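Local coordinates for chitin oligosaccharide binding protein NagB2 (Paenibacillus sp. FPU-7, PDB 7EHU), which binds short chitin oligosaccharides and, as a solute-binding protein, probably hands them on for uptake into the cell, at residues R35-R40 and I93-G98; E72-R77 and S194-A199; G213-E218 and G303-N308. One frame throughout, in Å; residues are numbered along the deposited sequence. Where two conformers were deposited one is given.

Overall arrangement
Contacts 1 and 2 are buried, lie next to each other and both touch the bound sugar; contact 3 is partly buried, about 30 Å from contact 1 and 26 Å from contact 2, centre to centre. Contact 1 pairs two parallel strands, so backbone hydrogen bonds carry it. Contact 2 brings together the starts of helices 73-86 and 197-212 through one methyl group, water and an indole ring. The two are linked directly by the R40-D73 salt bridge. Contact 3, where the next helix, 214-219, begins, has no direct hydrogen bond across it: a glycine, a proline ring and a glutamate meet the lysine and glycine of a turn, away from the sugar.

Contact 1. Residues R35-R40 and I93-G98; sequences RHINVR and IFNLFG. With NAG (2-acetamido-2-deoxy-beta-D-glucopyranose), chain B; NAG (2-acetamido-2-deoxy-beta-D-glucopyranose), chain C; NAG (2-acetamido-2-deoxy-beta-D-glucopyranose), chain D.
R35 and F94 sit side by side on neighbouring parallel strands, and the R35 backbone is bonded at both ends: its N donates to O of I93 (2.8 Å, 166° at the hydrogen), and its O accepts from N of N95 (3.0 Å). CB of R35 meets CB of F94 at 3.8 Å; CG lies anti to the backbone N (chi1 170°), and the chain then bends, leading the guanidinium away from the strands. There NE and NH2 form salt bridges with D69 and E84, and NH1 a hydrogen bond to N76. Where strand 30-36 ends, I37 crosses the N95 side chain at about a right angle, with CD1 3.8 Å from both OD1 and ND2 of that amide. N95 OD1 accepts from N316, while ND2 bonds weakly to a water that also accepts from I37 N (3.1 Å). An alanine in place of I37 would probably open a gap beside the N95 amide and O6 of the chain D sugar. N38, held by a bond from its N to ND1 of H36 (3.0 Å), accepts a hydrogen bond from that O6 at OD1 (2.8 Å). CZ of F97 lies 3.3 Å from O7 of the chain B sugar, which approaches the ring obliquely. Ligand residues at and just after the C-terminal ends of adjacent parallel strands are characteristic of the alpha/beta lobe of a periplasmic-binding-protein fold.

Contact 2. Residues E72-R77 and S194-A199; sequences EDTVNR and SGDGWA. With NAG (2-acetamido-2-deoxy-beta-D-glucopyranose), chain B; NAG (2-acetamido-2-deoxy-beta-D-glucopyranose), chain C.
D73 and T74, in the first turn of helix 73-86, face W198 at the start of helix 197-212, and together they form part of the chitin-oligosaccharide pocket. T74 carries the direct packing. Its CG2, anti to the carbonyl carbon, lies 3.5 Å from O of G195 and 3.7 Å from CD1 of W198, the two side chains crossing at about a right angle. The polar branch, OG1, has a water beside it that also lies close to OD1 of D196, at a distance short enough to make that bond doubtful. A second water lies in the plane of the indole at its edge: it accepts from W198 NE1 (2.9 Å) and sits within bonding distance of OD1 of both D73 and D196. It lies between like charges, D73 OD1 being 4.9 Å from D196 OD1, and R40, in a salt bridge with OD2 of D73, probably offsets part of the charge; OD2 of D196 is held by the backbone N of Y257. T74 N donates to D73 OD1 on its anti side (2.7 Å), which steadies the carboxylate. D73 OD2 takes a hydrogen bond from O6 of the chain C sugar (2.7 Å). Over one face of the W198 ring stands N2 of the chain B sugar, 3.4 Å above the plane and offset toward the rim. NH1 of R77 comes within 3.0 Å of O3 of that sugar. Y257 and W277 also pack on the indole, and R77, one turn along helix 73-86, forms salt bridges with D101 and D389 and a cation-pi contact with F97 of strand 93-97.

Contact 3. Residues G213-E218 and G303-N308; sequences GPEAQE and GGKGDN
The side chains of K305 and E215 cross at about a right angle. K305 points its CB at the backbone of G213, 4.1 Å from CA, and its chain then runs out past the carboxylate of E215. E215 has two conformers, and its geometry here holds for one of them. In this conformer CG lies between the backbone N and the carbonyl carbon (chi1 63°) and the chain bends after it, bringing the carboxylate beside the lysine chain. OE1 is then 3.3 Å from CD of K305, so the aliphatic part of the lysine meets the acid. The lysine turns only at its last torsion (chi4 -87°), and in the same conformer NZ stays 4.9 Å from OE1 of E215: the opposite charges are near but not in contact, and any attraction is likely to be modest. At the base of the two side chains the backbones come close. CA of G213 is 3.9 Å from N of G306, and the ring of P214 sets CD 3.6 Å from O of K305. G213 has a positive phi, 91°, as is usual for a helix-ending glycine; a CB here would press on the carbonyl oxygen of the residue before and lie too near CB of K305. The partner segment owes its shape to a type I turn from G304 to D307, closed by the bond from N of D307 to O of G304 (3.1 Å). The contact is thus plain packing of a helix-helix junction on a beta-turn loop, away from the sugar. In the fold, G213 is the break between helices 197-212 and 214-219, and the turn lies between strands 294-297 and 309-320. Q217 packs back on F208 and V209 of helix 197-212, while N308 leads toward strand 309-320 and is tied to R298.

Contact 1. Residues R35-R40 and I93-G98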
loop_
_atom_site.group_PDB
_atom_site.type_symbol
_atom_site.label_atom_id
_atom_site.label_comp_id
_atom_site.label_asym_id
_atom_site.label_seq_id
_atom_site.Cartn_x
_atom_site.Cartn_y
_atom_site.Cartn_z
ATOM N N ARG A 35 -1.198 14.845 -10.879
ATOM C CA ARG A 35 -1.681 13.478 -10.999
ATOM C C ARG A 35 -1.896 12.881 -9.617
ATOM O O ARG A 35 -0.956 12.791 -8.821
ATOM C CB ARG A 35 -0.660 12.653 -11.783
ATOM C CG ARG A 35 -0.902 11.147 -11.806
ATOM C CD ARG A 35 -2.087 10.706 -12.672
ATOM N NE ARG A 35 -2.035 11.346 -13.968
ATOM C CZ ARG A 35 -1.129 11.106 -14.915
ATOM N NH1 ARG A 35 -0.191 10.194 -14.714
ATOM N NH2 ARG A 35 -1.127 11.810 -16.039
ATOM N N HIS A 36 -3.124 12.438 -9.343
ATOM C CA HIS A 36 -3.448 11.838 -8.060
ATOM C C HIS A 36 -4.292 10.595 -8.319
ATOM O O HIS A 36 -4.791 10.371 -9.433
ATOM C CB HIS A 36 -4.198 12.817 -7.161
ATOM C CG HIS A 36 -5.564 13.132 -7.653
ATOM N ND1 HIS A 36 -6.672 12.391 -7.291
ATOM C CD2 HIS A 36 -6.010 14.090 -8.501
ATOM C CE1 HIS A 36 -7.733 12.887 -7.894
ATOM N NE2 HIS A 36 -7.365 13.922 -8.620
ATOM N N ILE A 37 -4.453 9.783 -7.279
ATOM C CA ILE A 37 -5.145 8.500 -7.372
ATOM C C ILE A 37 -6.460 8.498 -6.594
ATOM O O ILE A 37 -7.065 7.434 -6.403
ATOM C CB ILE A 37 -4.224 7.340 -6.948
ATOM C CG1 ILE A 37 -3.722 7.518 -5.503
ATOM C CG2 ILE A 37 -3.061 7.204 -7.917
ATOM C CD1 ILE A 37 -3.057 6.272 -4.964
ATOM N N ASN A 38 -6.945 9.658 -6.170
ATOM C CA ASN A 38 -8.112 9.733 -5.280
ATOM C C ASN A 38 -9.423 9.834 -6.049
ATOM O O ASN A 38 -10.151 10.824 -5.955
ATOM C CB ASN A 38 -7.928 10.889 -4.317
ATOM C CG ASN A 38 -6.704 10.712 -3.496
ATOM O OD1 ASN A 38 -6.543 9.659 -2.865
ATOM N ND2 ASN A 38 -5.800 11.679 -3.537
ATOM N N VAL A 39 -9.717 8.762 -6.803
ATOM C CA VAL A 39 -10.833 8.733 -7.747
ATOM C C VAL A 39 -12.076 8.025 -7.210
ATOM O O VAL A 39 -13.183 8.292 -7.683
ATOM C CB VAL A 39 -10.423 8.133 -9.113
ATOM C CG1 VAL A 39 -9.328 8.951 -9.747
ATOM C CG2 VAL A 39 -10.023 6.668 -9.002
ATOM N N ARG A 40 -11.922 7.085 -6.279
ATOM C CA ARG A 40 -13.067 6.302 -5.831
ATOM C C ARG A 40 -13.901 7.098 -4.828
ATOM O O ARG A 40 -13.414 8.033 -4.189
ATOM C CB ARG A 40 -12.609 4.997 -5.176
ATOM C CG ARG A 40 -11.850 4.051 -6.105
ATOM C CD ARG A 40 -11.498 2.728 -5.382
ATOM N NE ARG A 40 -10.738 1.776 -6.200
ATOM C CZ ARG A 40 -9.456 1.426 -6.027
ATOM N NH1 ARG A 40 -8.707 1.925 -5.051
ATOM N NH2 ARG A 40 -8.926 0.534 -6.841
ATOM N N ILE A 93 3.513 17.158 -10.990
ATOM C CA ILE A 93 3.309 16.595 -9.659
ATOM C C ILE A 93 2.564 15.285 -9.847
ATOM O O ILE A 93 1.610 15.230 -10.627
ATOM C CB ILE A 93 2.453 17.526 -8.766
ATOM C CG1 ILE A 93 3.083 18.911 -8.625
ATOM C CG2 ILE A 93 2.246 16.878 -7.396
ATOM C CD1 ILE A 93 2.108 19.968 -8.107
ATOM N N PHE A 94 2.987 14.224 -9.149
ATOM C CA PHE A 94 2.345 12.930 -9.379
ATOM C C PHE A 94 2.483 12.009 -8.179
ATOM O O PHE A 94 3.533 11.960 -7.533
ATOM C CB PHE A 94 2.929 12.206 -10.620
ATOM C CG PHE A 94 4.424 12.342 -10.728
ATOM C CD1 PHE A 94 5.278 11.457 -10.095
ATOM C CD2 PHE A 94 4.986 13.401 -11.428
ATOM C CE1 PHE A 94 6.645 11.649 -10.133
ATOM C CE2 PHE A 94 6.347 13.579 -11.490
ATOM C CZ PHE A 94 7.178 12.695 -10.861
ATOM N N ASN A 95 1.445 11.216 -7.943
ATOM C CA ASN A 95 1.535 10.148 -6.964
ATOM C C ASN A 95 2.607 9.153 -7.417
ATOM O O ASN A 95 2.611 8.695 -8.567
ATOM C CB ASN A 95 0.180 9.461 -6.826
ATOM C CG ASN A 95 0.200 8.370 -5.780
ATOM O OD1 ASN A 95 0.489 7.214 -6.066
ATOM N ND2 ASN A 95 -0.134 8.725 -4.557
ATOM N N LEU A 96 3.520 8.830 -6.507
ATOM C CA LEU A 96 4.742 8.094 -6.777
ATOM C C LEU A 96 4.991 7.096 -5.656
ATOM O O LEU A 96 4.754 7.396 -4.480
ATOM C CB LEU A 96 5.915 9.078 -6.801
ATOM C CG LEU A 96 7.322 8.511 -6.943
ATOM C CD1 LEU A 96 7.537 7.873 -8.306
ATOM C CD2 LEU A 96 8.368 9.618 -6.718
ATOM N N PHE A 97 5.526 5.919 -5.999
ATOM C CA PHE A 97 5.958 4.940 -5.013
ATOM C C PHE A 97 7.470 4.981 -4.823
ATOM O O PHE A 97 8.228 5.079 -5.792
ATOM C CB PHE A 97 5.527 3.522 -5.404
ATOM C CG PHE A 97 4.086 3.272 -5.065
ATOM C CD1 PHE A 97 3.075 3.688 -5.926
ATOM C CD2 PHE A 97 3.713 2.701 -3.843
ATOM C CE1 PHE A 97 1.742 3.535 -5.594
ATOM C CE2 PHE A 97 2.388 2.545 -3.499
ATOM C CZ PHE A 97 1.393 2.962 -4.367
ATOM N N GLY A 98 7.889 4.807 -3.571
ATOM C CA GLY A 98 9.280 4.661 -3.226
ATOM C C GLY A 98 9.828 3.333 -3.710
ATOM O O GLY A 98 9.121 2.466 -4.238
HETATM C C1 NAG B . -0.661 0.227 -2.502
HETATM C C2 NAG B . -0.092 -0.366 -3.768
HETATM C C3 NAG B . 0.718 -1.624 -3.458
HETATM C C4 NAG B . 1.776 -1.324 -2.402
HETATM C C5 NAG B . 1.133 -0.691 -1.172
HETATM C C6 NAG B . 2.136 -0.268 -0.119
HETATM C C7 NAG B . -1.219 0.001 -5.912
HETATM C C8 NAG B . -2.333 -0.435 -6.824
HETATM N N2 NAG B . -1.125 -0.649 -4.750
HETATM O O3 NAG B . 1.314 -2.076 -4.668
HETATM O O4 NAG B . 2.445 -2.507 -1.974
HETATM O O5 NAG B . 0.391 0.472 -1.571
HETATM O O6 NAG B . 3.056 0.690 -0.621
HETATM O O7 NAG B . -0.430 0.895 -6.221
HETATM C C1 NAG C . -3.436 4.527 -1.153
HETATM C C2 NAG C . -2.072 4.303 -0.525
HETATM C C3 NAG C . -1.213 3.391 -1.396
HETATM C C4 NAG C . -1.971 2.140 -1.820
HETATM C C5 NAG C . -3.305 2.558 -2.425
HETATM C C6 NAG C . -4.191 1.408 -2.834
HETATM C C7 NAG C . -1.292 6.229 0.831
HETATM C C8 NAG C . -0.577 7.541 0.782
HETATM N N2 NAG C . -1.392 5.578 -0.337
HETATM O O3 NAG C . -0.049 3.067 -0.652
HETATM O O4 NAG C . -1.233 1.461 -2.832
HETATM O O5 NAG C . -4.035 3.309 -1.447
HETATM O O6 NAG C . -5.370 1.880 -3.475
HETATM O O7 NAG C . -1.735 5.774 1.881
HETATM C C1 NAG D . -7.683 6.985 0.770
HETATM C C2 NAG D . -7.892 5.638 0.057
HETATM C C3 NAG D . -6.574 4.886 -0.082
HETATM C C4 NAG D . -5.435 5.792 -0.538
HETATM C C5 NAG D . -5.442 7.114 0.215
HETATM C C6 NAG D . -4.423 8.099 -0.299
HETATM C C7 NAG D . -10.053 4.475 0.417
HETATM C C8 NAG D . -10.848 3.637 1.387
HETATM N N2 NAG D . -8.829 4.830 0.823
HETATM O O1 NAG D . -8.858 7.720 0.781
HETATM O O3 NAG D . -6.781 3.795 -0.978
HETATM O O4 NAG D . -4.203 5.183 -0.155
HETATM O O5 NAG D . -6.726 7.730 0.100
HETATM O O6 NAG D . -4.468 8.213 -1.711
HETATM O O7 NAG D . -10.487 4.788 -0.693
HETATM O O HOH W 1 -2.603 10.900 -5.124
#

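Contact 2. Residues E72-R77 and S194-A199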
loop_
_atom_site.group_PDB
_atom_site.type_symbol
_atom_site.label_atom_id
_atom_site.label_comp_id
_atom_site.label_asym_id
_atom_site.label_seq_id
_atom_site.Cartn_x
_atom_site.Cartn_y
_atom_site.Cartn_z
ATOM N N GLU A 72 -7.073 5.947 -11.598
ATOM C CA GLU A 72 -7.099 4.785 -10.725
ATOM C C GLU A 72 -5.691 4.322 -10.387
ATOM O O GLU A 72 -4.800 4.346 -11.229
ATOM C CB GLU A 72 -7.797 3.618 -11.445
ATOM C CG GLU A 72 -9.199 3.824 -11.986
ATOM C CD GLU A 72 -9.505 2.827 -13.098
ATOM O OE1 GLU A 72 -9.545 1.617 -12.788
ATOM O OE2 GLU A 72 -9.669 3.243 -14.281
ATOM N N ASP A 73 -5.520 3.841 -9.154
ATOM C CA ASP A 73 -4.228 3.419 -8.624
ATOM C C ASP A 73 -3.425 2.554 -9.598
ATOM O O ASP A 73 -2.286 2.897 -9.956
ATOM C CB ASP A 73 -4.409 2.761 -7.234
ATOM C CG ASP A 73 -5.438 1.600 -7.173
ATOM O OD1 ASP A 73 -5.989 1.135 -8.180
ATOM O OD2 ASP A 73 -5.720 1.179 -6.016
ATOM N N THR A 74 -3.979 1.420 -10.026
ATOM C CA THR A 74 -3.193 0.506 -10.855
ATOM C C THR A 74 -2.868 1.135 -12.207
ATOM O O THR A 74 -1.755 0.972 -12.735
ATOM C CB THR A 74 -3.939 -0.810 -11.103
ATOM O OG1 THR A 74 -5.196 -0.508 -11.702
ATOM C CG2 THR A 74 -4.136 -1.603 -9.814
ATOM N N VAL A 75 -3.831 1.854 -12.782
ATOM C CA VAL A 75 -3.638 2.472 -14.087
ATOM C C VAL A 75 -2.534 3.517 -14.008
ATOM O O VAL A 75 -1.645 3.558 -14.866
ATOM C CB VAL A 75 -4.969 3.074 -14.576
ATOM C CG1 VAL A 75 -4.778 3.865 -15.867
ATOM C CG2 VAL A 75 -6.026 1.984 -14.778
ATOM N N ASN A 76 -2.532 4.345 -12.955
ATOM C CA ASN A 76 -1.497 5.370 -12.862
ATOM C C ASN A 76 -0.119 4.729 -12.725
ATOM O O ASN A 76 0.810 5.051 -13.469
ATOM C CB ASN A 76 -1.731 6.300 -11.682
ATOM C CG ASN A 76 -0.692 7.365 -11.613
ATOM O OD1 ASN A 76 -0.459 8.040 -12.609
ATOM N ND2 ASN A 76 0.013 7.475 -10.483
ATOM N N ARG A 77 0.040 3.847 -11.729
ATOM C CA ARG A 77 1.372 3.349 -11.414
ATOM C C ARG A 77 1.937 2.500 -12.533
ATOM O O ARG A 77 3.121 2.605 -12.875
ATOM C CB ARG A 77 1.333 2.529 -10.133
ATOM C CG ARG A 77 2.694 2.104 -9.617
ATOM C CD ARG A 77 2.593 1.260 -8.403
ATOM N NE ARG A 77 3.911 0.981 -7.880
ATOM C CZ ARG A 77 4.147 0.309 -6.760
ATOM N NH1 ARG A 77 3.112 -0.198 -6.088
ATOM N NH2 ARG A 77 5.373 0.155 -6.299
ATOM N N SER A 194 -9.529 -8.950 -12.450
ATOM C CA SER A 194 -9.272 -7.875 -13.416
ATOM C C SER A 194 -7.809 -7.458 -13.270
ATOM O O SER A 194 -6.922 -8.320 -13.305
ATOM C CB SER A 194 -10.283 -6.758 -13.200
ATOM O OG SER A 194 -11.604 -7.248 -13.083
ATOM N N GLY A 195 -7.515 -6.173 -13.102
ATOM C CA GLY A 195 -6.149 -5.726 -12.934
ATOM C C GLY A 195 -5.740 -5.521 -11.493
ATOM O O GLY A 195 -4.790 -4.777 -11.227
ATOM N N ASP A 196 -6.422 -6.198 -10.562
ATOM C CA ASP A 196 -6.225 -6.002 -9.137
ATOM C C ASP A 196 -5.466 -7.149 -8.464
ATOM O O ASP A 196 -5.642 -7.385 -7.267
ATOM C CB ASP A 196 -7.551 -5.732 -8.432
ATOM C CG ASP A 196 -8.121 -4.370 -8.766
ATOM O OD1 ASP A 196 -7.340 -3.470 -9.127
ATOM O OD2 ASP A 196 -9.325 -4.162 -8.535
ATOM N N GLY A 197 -4.580 -7.826 -9.201
ATOM C CA GLY A 197 -3.764 -8.874 -8.606
ATOM C C GLY A 197 -2.919 -8.415 -7.431
ATOM O O GLY A 197 -2.575 -9.226 -6.557
ATOM N N TRP A 198 -2.580 -7.124 -7.379
ATOM C CA TRP A 198 -1.791 -6.602 -6.268
ATOM C C TRP A 198 -2.485 -6.859 -4.930
ATOM O O TRP A 198 -1.819 -6.979 -3.894
ATOM C CB TRP A 198 -1.532 -5.103 -6.452
ATOM C CG TRP A 198 -2.704 -4.226 -6.117
ATOM C CD1 TRP A 198 -3.725 -3.855 -6.951
ATOM C CD2 TRP A 198 -3.000 -3.647 -4.836
ATOM N NE1 TRP A 198 -4.629 -3.085 -6.267
ATOM C CE2 TRP A 198 -4.206 -2.941 -4.971
ATOM C CE3 TRP A 198 -2.352 -3.659 -3.584
ATOM C CZ2 TRP A 198 -4.751 -2.223 -3.923
ATOM C CZ3 TRP A 198 -2.909 -2.967 -2.556
ATOM C CH2 TRP A 198 -4.100 -2.264 -2.725
ATOM N N ALA A 199 -3.818 -6.925 -4.923
ATOM C CA ALA A 199 -4.533 -7.167 -3.669
ATOM C C ALA A 199 -4.268 -8.576 -3.148
ATOM O O ALA A 199 -4.164 -8.785 -1.930
ATOM C CB ALA A 199 -6.022 -6.940 -3.882
HETATM C C1 NAG B . -0.661 0.227 -2.502
HETATM C C2 NAG B . -0.092 -0.366 -3.768
HETATM C C3 NAG B . 0.718 -1.624 -3.458
HETATM C C4 NAG B . 1.776 -1.324 -2.402
HETATM C C5 NAG B . 1.133 -0.691 -1.172
HETATM C C6 NAG B . 2.136 -0.268 -0.119
HETATM C C7 NAG B . -1.219 0.001 -5.912
HETATM C C8 NAG B . -2.333 -0.435 -6.824
HETATM N N2 NAG B . -1.125 -0.649 -4.750
HETATM O O3 NAG B . 1.314 -2.076 -4.668
HETATM O O4 NAG B . 2.445 -2.507 -1.974
HETATM O O5 NAG B . 0.391 0.472 -1.571
HETATM O O6 NAG B . 3.056 0.690 -0.621
HETATM O O7 NAG B . -0.430 0.895 -6.221
HETATM C C1 NAG C . -3.436 4.527 -1.153
HETATM C C2 NAG C . -2.072 4.303 -0.525
HETATM C C3 NAG C . -1.213 3.391 -1.396
HETATM C C4 NAG C . -1.971 2.140 -1.820
HETATM C C5 NAG C . -3.305 2.558 -2.425
HETATM C C6 NAG C . -4.191 1.408 -2.834
HETATM C C7 NAG C . -1.292 6.229 0.831
HETATM C C8 NAG C . -0.577 7.541 0.782
HETATM N N2 NAG C . -1.392 5.578 -0.337
HETATM O O3 NAG C . -0.049 3.067 -0.652
HETATM O O4 NAG C . -1.233 1.461 -2.832
HETATM O O5 NAG C . -4.035 3.309 -1.447
HETATM O O6 NAG C . -5.370 1.880 -3.475
HETATM O O7 NAG C . -1.735 5.774 1.881
HETATM O O HOH W 2 -6.892 -1.416 -7.058
HETATM O O HOH W 3 -7.266 -1.853 -11.020
#

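Contact 3. Residues G213-E218 and G303-N308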
loop_
_atom_site.group_PDB
_atom_site.type_symbol
_atom_site.label_atom_id
_atom_site.label_comp_id
_atom_site.label_asym_id
_atom_site.label_seq_id
_atom_site.Cartn_x
_atom_site.Cartn_y
_atom_site.Cartn_z
ATOM N N GLY A 213 11.295 -15.305 5.778
ATOM C CA GLY A 213 11.988 -14.200 6.388
ATOM C C GLY A 213 12.121 -13.011 5.463
ATOM O O GLY A 213 12.003 -13.134 4.241
ATOM N N PRO A 214 12.384 -11.828 6.034
ATOM C CA PRO A 214 12.442 -10.607 5.203
ATOM C C PRO A 214 13.637 -10.545 4.271
ATOM O O PRO A 214 13.594 -9.810 3.281
ATOM C CB PRO A 214 12.487 -9.477 6.241
ATOM C CG PRO A 214 13.124 -10.121 7.447
ATOM C CD PRO A 214 12.626 -11.549 7.462
ATOM N N GLU A 215 14.715 -11.255 4.567
ATOM C CA GLU A 215 15.894 -11.244 3.712
ATOM C C GLU A 215 15.617 -11.859 2.345
ATOM O O GLU A 215 16.296 -11.539 1.371
ATOM C CB GLU A 215 17.000 -12.009 4.438
ATOM C CG GLU A 215 16.684 -13.488 4.687
ATOM C CD GLU A 215 15.780 -13.826 5.904
ATOM O OE1 GLU A 215 15.479 -15.028 6.028
ATOM O OE2 GLU A 215 15.353 -12.965 6.711
ATOM N N ALA A 216 14.643 -12.766 2.257
ATOM C CA ALA A 216 14.364 -13.401 0.971
ATOM C C ALA A 216 13.923 -12.378 -0.072
ATOM O O ALA A 216 14.426 -12.380 -1.197
ATOM C CB ALA A 216 13.318 -14.503 1.139
ATOM N N GLN A 217 12.989 -11.489 0.278
ATOM C CA GLN A 217 12.544 -10.518 -0.716
ATOM C C GLN A 217 13.606 -9.462 -0.981
ATOM O O GLN A 217 13.641 -8.895 -2.076
ATOM C CB GLN A 217 11.217 -9.883 -0.319
ATOM C CG GLN A 217 11.204 -9.122 0.994
ATOM C CD GLN A 217 9.944 -8.315 1.162
ATOM O OE1 GLN A 217 8.932 -8.562 0.478
ATOM N NE2 GLN A 217 9.989 -7.338 2.063
ATOM N N GLU A 218 14.484 -9.195 -0.006
ATOM C CA GLU A 218 15.588 -8.273 -0.249
ATOM C C GLU A 218 16.566 -8.845 -1.263
ATOM O O GLU A 218 17.209 -8.092 -2.004
ATOM C CB GLU A 218 16.343 -7.993 1.055
ATOM C CG GLU A 218 15.526 -7.274 2.123
ATOM C CD GLU A 218 15.335 -5.778 1.879
ATOM O OE1 GLU A 218 14.388 -5.221 2.487
ATOM O OE2 GLU A 218 16.129 -5.160 1.122
ATOM N N GLY A 303 6.531 -19.415 12.626
ATOM C CA GLY A 303 7.701 -20.002 13.248
ATOM C C GLY A 303 8.909 -19.800 12.359
ATOM O O GLY A 303 8.933 -20.311 11.234
ATOM N N GLY A 304 9.907 -19.055 12.824
ATOM C CA GLY A 304 11.071 -18.783 12.006
ATOM C C GLY A 304 11.429 -17.305 11.951
ATOM O O GLY A 304 10.967 -16.496 12.768
ATOM N N LYS A 305 12.247 -16.958 10.944
ATOM C CA LYS A 305 12.789 -15.605 10.808
ATOM C C LYS A 305 11.741 -14.567 10.440
ATOM O O LYS A 305 12.015 -13.366 10.551
ATOM C CB LYS A 305 13.890 -15.562 9.740
ATOM C CG LYS A 305 15.290 -15.922 10.231
ATOM C CD LYS A 305 16.240 -16.175 9.060
ATOM C CE LYS A 305 17.648 -16.564 9.534
ATOM N NZ LYS A 305 18.533 -15.381 9.791
ATOM N N GLY A 306 10.562 -14.984 9.985
ATOM C CA GLY A 306 9.512 -14.022 9.732
ATOM C C GLY A 306 8.676 -13.637 10.940
ATOM O O GLY A 306 7.859 -12.724 10.828
ATOM N N ASP A 307 8.871 -14.273 12.088
ATOM C CA ASP A 307 7.979 -14.063 13.223
ATOM C C ASP A 307 7.982 -12.622 13.723
ATOM O O ASP A 307 9.016 -11.951 13.759
ATOM C CB ASP A 307 8.374 -14.990 14.381
ATOM C CG ASP A 307 7.929 -16.411 14.170
ATOM O OD1 ASP A 307 8.167 -17.231 15.068
ATOM O OD2 ASP A 307 7.295 -16.713 13.145
ATOM N N ASN A 308 6.802 -12.176 14.160
ATOM C CA ASN A 308 6.584 -10.897 14.833
ATOM C C ASN A 308 6.942 -9.689 13.987
ATOM O O ASN A 308 7.169 -8.602 14.517
ATOM C CB ASN A 308 7.262 -10.853 16.196
ATOM C CG ASN A 308 6.737 -11.917 17.078
ATOM O OD1 ASN A 308 5.554 -11.894 17.404
ATOM N ND2 ASN A 308 7.580 -12.862 17.475
#